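Local coordinates for anti-restriction endonuclease (Enterobacteria phage T4, PDB 3WX4) that mimics DNA to block DNA binding by the bacterial histone-like protein H-NS, and strongly inhibits the host McrA restriction endonuclease, at the interface of chains A and B. Coordinates in Å, arbitrary orientation; residue numbers count along the deposited sequence, not the author numbering. Chains: chain A/B, Anti-restriction endonuclease.

Contact 1: the interface of chains A and B. Residues chain A 41, 45-48, 66; chain B 41, 45-48.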
# COMPACT_ATOMS: atom_id res chain seq x y z
N HIS A 41 0.25 8.44 0.45
CA HIS A 41 1.14 7.35 0.06
C HIS A 41 2.60 7.67 0.35
O HIS A 41 3.38 6.78 0.69
CB HIS A 41 0.98 7.03 -1.42
CG HIS A 41 -0.25 6.22 -1.71
ND1 HIS A 41 -0.90 6.26 -2.92
CD2 HIS A 41 -0.93 5.34 -0.93
CE1 HIS A 41 -1.93 5.43 -2.88
NE2 HIS A 41 -1.97 4.86 -1.69
N ASN A 45 3.23 4.07 5.09
CA ASN A 45 3.55 2.85 4.38
C ASN A 45 2.68 1.69 4.71
O ASN A 45 2.90 0.62 4.17
CB ASN A 45 5.01 2.47 4.65
CG ASN A 45 5.29 2.36 6.14
OD1 ASN A 45 4.44 1.84 6.92
ND2 ASN A 45 6.46 2.85 6.57
N ASP A 46 1.67 1.89 5.55
CA ASP A 46 0.80 0.80 6.00
C ASP A 46 -0.65 0.73 5.47
O ASP A 46 -1.53 0.08 6.07
CB ASP A 46 0.80 0.76 7.55
CG ASP A 46 0.56 2.15 8.17
OD1 ASP A 46 0.24 3.11 7.41
OD2 ASP A 46 0.69 2.29 9.42
N PHE A 47 -0.94 1.42 4.35
CA PHE A 47 -2.27 1.30 3.79
C PHE A 47 -2.24 1.84 2.36
O PHE A 47 -1.33 2.59 2.00
CB PHE A 47 -3.33 2.04 4.62
CG PHE A 47 -3.19 3.54 4.64
CD1 PHE A 47 -3.76 4.34 3.63
CD2 PHE A 47 -2.55 4.16 5.68
CE1 PHE A 47 -3.67 5.71 3.68
CE2 PHE A 47 -2.46 5.57 5.75
CZ PHE A 47 -3.02 6.35 4.74
N LEU A 48 -3.17 1.37 1.55
CA LEU A 48 -3.30 1.85 0.14
C LEU A 48 -4.57 2.67 0.13
O LEU A 48 -5.52 2.38 0.89
CB LEU A 48 -3.47 0.67 -0.81
CG LEU A 48 -2.29 -0.26 -1.01
CD1 LEU A 48 -2.76 -1.49 -1.83
CD2 LEU A 48 -1.14 0.50 -1.74
N ALA A 66 -2.63 -2.49 5.75
CA ALA A 66 -1.68 -3.62 5.69
C ALA A 66 -2.08 -4.57 6.83
O ALA A 66 -2.73 -4.14 7.77
CB ALA A 66 -0.23 -3.12 5.90
N HIS B 41 8.41 0.05 -0.83
CA HIS B 41 7.36 0.97 -0.44
C HIS B 41 7.70 2.41 -0.81
O HIS B 41 6.81 3.19 -1.14
CB HIS B 41 7.11 0.88 1.06
CG HIS B 41 6.29 -0.31 1.44
ND1 HIS B 41 6.37 -0.91 2.68
CD2 HIS B 41 5.36 -1.00 0.74
CE1 HIS B 41 5.52 -1.92 2.72
NE2 HIS B 41 4.89 -2.00 1.56
N ASN B 45 3.90 2.91 -5.41
CA ASN B 45 2.72 3.29 -4.66
C ASN B 45 1.53 2.43 -4.90
O ASN B 45 0.49 2.70 -4.33
CB ASN B 45 2.35 4.74 -4.98
CG ASN B 45 2.18 4.96 -6.47
OD1 ASN B 45 1.61 4.09 -7.19
ND2 ASN B 45 2.68 6.10 -6.98
N ASP B 46 1.67 1.38 -5.70
CA ASP B 46 0.54 0.51 -6.06
C ASP B 46 0.47 -0.91 -5.47
O ASP B 46 -0.23 -1.80 -5.99
CB ASP B 46 0.44 0.45 -7.60
CG ASP B 46 1.79 0.15 -8.28
OD1 ASP B 46 2.78 -0.16 -7.55
OD2 ASP B 46 1.87 0.22 -9.54
N PHE B 47 1.20 -1.16 -4.36
CA PHE B 47 1.08 -2.46 -3.73
C PHE B 47 1.69 -2.38 -2.33
O PHE B 47 2.47 -1.47 -2.05
CB PHE B 47 1.76 -3.58 -4.55
CG PHE B 47 3.26 -3.47 -4.64
CD1 PHE B 47 4.09 -4.01 -3.64
CD2 PHE B 47 3.84 -2.89 -5.74
CE1 PHE B 47 5.46 -3.96 -3.76
CE2 PHE B 47 5.25 -2.84 -5.87
CZ PHE B 47 6.07 -3.37 -4.87
N LEU B 48 1.23 -3.27 -1.46
CA LEU B 48 1.77 -3.34 -0.08
C LEU B 48 2.57 -4.63 -0.04
O LEU B 48 2.22 -5.61 -0.74
CB LEU B 48 0.64 -3.45 0.94
CG LEU B 48 -0.26 -2.23 1.12
CD1 LEU B 48 -1.46 -2.64 2.02
CD2 LEU B 48 0.55 -1.07 1.77
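Two copies of one leucine meet tip to tip at the middle of this two-fold symmetric interface, a packed patch with an apolar leucine centre, where no nitrogen or oxygen comes within bonding distance across the chains. The branch points lead: CG of A:Leu48 lies 3.5 Å from CG of B:Leu48. In both residues CG stands anti to the carbonyl carbon, beside the backbone N (chi1 -69°), and this torsion aims the two side chains at each other. The methyls then diverge. CD2 of A:Leu48 turns to the backbone of the opposite loop, 3.8 Å from the carbonyl O of B:Asn45, and CD1 of B:Leu48 rests 3.8 Å from CA of A:Ala66, a loop residue.

Flanking the leucines, the imidazole of A:His41 sits near the end of helix 26-43 and takes the carbonyl O of B:Asn45 over one face, 3.9 Å above the ring plane and displaced to the rim. That is a packing contact, not a bond. The A:His41 and B:Asn45 side chains cross near a right angle, their ring and amide planes 26° apart. The loop leading into strand 47-51 appears to set this layer: B:Asn45 holds its CG in the crowded place between backbone N and carbonyl carbon (chi1 55°), with CB the side-chain atom nearest the histidine, 4.1 Å from ND1 of A:His41.

Contact 2: the interface of chains A and B. Residues chain A 10-14, 60, 75; chain B 1-5.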
# COMPACT_ATOMS: atom_id res chain seq x y z
N GLN A 10 -11.15 -4.57 1.72
CA GLN A 10 -10.94 -3.26 1.06
C GLN A 10 -12.14 -2.42 1.51
O GLN A 10 -13.28 -2.82 1.27
CB GLN A 10 -10.96 -3.40 -0.47
CG GLN A 10 -11.12 -2.04 -1.19
CD GLN A 10 -11.05 -2.14 -2.73
OE1 GLN A 10 -11.83 -1.48 -3.45
NE2 GLN A 10 -10.12 -2.94 -3.23
N TYR A 11 -11.92 -1.28 2.17
CA TYR A 11 -13.02 -0.48 2.66
C TYR A 11 -13.36 0.66 1.69
O TYR A 11 -12.48 1.09 0.96
CB TYR A 11 -12.64 0.18 3.99
CG TYR A 11 -12.38 -0.81 5.08
CD1 TYR A 11 -13.42 -1.30 5.85
CD2 TYR A 11 -11.10 -1.34 5.29
CE1 TYR A 11 -13.21 -2.32 6.81
CE2 TYR A 11 -10.89 -2.36 6.24
CZ TYR A 11 -11.97 -2.83 6.98
OH TYR A 11 -11.83 -3.89 7.87
N THR A 12 -14.62 1.10 1.72
CA THR A 12 -15.04 2.26 0.93
C THR A 12 -15.29 3.31 2.00
O THR A 12 -16.17 3.16 2.86
CB THR A 12 -16.31 2.01 0.15
OG1 THR A 12 -16.04 1.05 -0.85
CG2 THR A 12 -16.79 3.28 -0.50
N PHE A 13 -14.46 4.33 1.99
CA PHE A 13 -14.56 5.40 2.97
C PHE A 13 -15.14 6.62 2.26
O PHE A 13 -14.56 7.07 1.27
CB PHE A 13 -13.16 5.71 3.50
CG PHE A 13 -13.14 6.70 4.61
CD1 PHE A 13 -12.28 7.80 4.57
CD2 PHE A 13 -13.98 6.54 5.72
CE1 PHE A 13 -12.23 8.73 5.60
CE2 PHE A 13 -13.96 7.46 6.78
CZ PHE A 13 -13.08 8.57 6.74
N LYS A 14 -16.28 7.13 2.73
CA LYS A 14 -16.89 8.31 2.12
C LYS A 14 -16.44 9.52 2.86
O LYS A 14 -16.53 9.57 4.09
CB LYS A 14 -18.41 8.22 2.20
CG LYS A 14 -19.18 9.42 1.62
CD LYS A 14 -20.68 8.98 1.54
CE LYS A 14 -21.60 10.15 1.41
NZ LYS A 14 -22.99 9.72 1.64
N TYR A 60 -15.49 9.34 -2.52
CA TYR A 60 -15.33 8.05 -1.84
C TYR A 60 -13.94 7.55 -2.19
O TYR A 60 -13.48 7.76 -3.30
CB TYR A 60 -16.24 6.95 -2.35
CG TYR A 60 -17.73 7.18 -2.38
CD1 TYR A 60 -18.32 8.36 -1.93
CD2 TYR A 60 -18.56 6.18 -2.87
CE1 TYR A 60 -19.72 8.53 -1.97
CE2 TYR A 60 -19.91 6.33 -2.91
CZ TYR A 60 -20.48 7.50 -2.46
OH TYR A 60 -21.85 7.57 -2.49
N LEU A 75 -8.29 5.83 9.08
CA LEU A 75 -9.25 6.89 8.82
C LEU A 75 -8.89 8.17 9.53
O LEU A 75 -9.08 9.24 9.00
CB LEU A 75 -10.66 6.43 9.19
CG LEU A 75 -11.04 5.11 8.48
CD1 LEU A 75 -12.45 4.69 8.88
CD2 LEU A 75 -10.94 5.25 6.96
N MET B 1 -17.46 8.54 6.53
CA MET B 1 -17.35 7.24 7.23
C MET B 1 -17.19 6.05 6.29
O MET B 1 -17.19 6.18 5.07
CB MET B 1 -18.59 7.02 8.11
CG MET B 1 -19.90 6.98 7.34
SD MET B 1 -21.38 6.49 8.35
CE MET B 1 -21.99 4.94 7.45
N ILE B 2 -17.04 4.87 6.88
CA ILE B 2 -16.92 3.65 6.10
C ILE B 2 -18.35 3.33 5.69
O ILE B 2 -19.24 3.30 6.54
CB ILE B 2 -16.38 2.50 6.97
CG1 ILE B 2 -15.07 2.93 7.63
CG2 ILE B 2 -16.26 1.25 6.16
CD1 ILE B 2 -13.85 2.65 6.81
N ILE B 3 -18.58 3.10 4.40
CA ILE B 3 -19.93 2.83 3.93
C ILE B 3 -20.06 1.53 3.20
O ILE B 3 -21.14 1.18 2.73
CB ILE B 3 -20.46 3.92 2.97
CG1 ILE B 3 -19.60 3.97 1.70
CG2 ILE B 3 -20.48 5.26 3.68
CD1 ILE B 3 -20.05 5.00 0.69
N ASP B 4 -18.95 0.81 3.08
CA ASP B 4 -18.97 -0.48 2.40
C ASP B 4 -17.62 -1.17 2.53
O ASP B 4 -16.63 -0.56 2.93
CB ASP B 4 -19.29 -0.28 0.93
CG ASP B 4 -19.86 -1.53 0.29
OD1 ASP B 4 -20.35 -2.42 1.03
OD2 ASP B 4 -19.84 -1.61 -0.97
N SER B 5 -17.59 -2.46 2.20
CA SER B 5 -16.35 -3.21 2.27
C SER B 5 -16.50 -4.36 1.34
O SER B 5 -17.62 -4.75 1.00
CB SER B 5 -16.09 -3.71 3.70
OG SER B 5 -16.99 -4.76 4.04
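An antiparallel intermolecular beta-sheet forms where the start of strand 2-14 of chain B pairs with the far end of the same strand in chain A, across the two-fold of the deposited Arn assembly, which may be the biological dimer. Orientation is clearest at B:Ile2, whose CG1 stands anti to the carbonyl carbon (chi1 -54°) while CG2 lies anti to the backbone N. The first branch carries CD1 across A:Leu75 of helix 71-84 at about a right angle; its packing is tight, CG1 of B:Ile2 lying 3.4 Å from CD1 of A:Leu75. The second branch turns to A:Tyr11, CG2 of B:Ile2 standing 3.8 Å from ring atom CD1 as the side chains cross obliquely. A:Leu75 also lays CD2 over the centre of the A:Phe13 ring, and CE2 of that ring reaches 3.4 Å from CA of B:Met1.

B:Ile3 points to the opposite side of the sheet. Its CG1 takes the crowded place between backbone N and carbonyl carbon (chi1 63°), crossing A:Thr12 obliquely with CG1 3.6 Å from CG2 of A:Thr12, and its CD1 sits over one face of the A:Tyr60 ring near the rim. B:Asp4, on this side too, lies beside A:Thr12, pointing the same way, CB to CB.

B:Ile3 and B:Asp4 together stand opposite A:Thr12, a beta-bulge in the backbone pairing. B:Ile3 N donates to A:Thr12 O at 2.9 Å, nearly along the C=O axis. A:Lys14 N gives its hydrogen to B:Met1 O at 2.7 Å, and B:Met1 N returns a bond to A:Lys14 O at 2.8 Å, both in the carbonyl planes. A:Thr12 N reaches B:Asp4 O at 2.9 Å from 45° above the carbonyl plane.

About 17 Å separates the C-alpha centres of contact 1 and contact 2, and the two share no residue. Contact 1 lies at the two-fold axis and includes both copies of its central residue, whereas contact 2 lies off the axis and recurs with the chains exchanged. Strand 60-65 of chain A connects them, running from A:Tyr60 in contact 2 to the loop at A:Ala66 in contact 1. Of these two patches, contact 2 carries backbone bonds and contact 1 packs without them. If the deposited dimer is the biological one, the two patches together would limit rotation of one copy on the other.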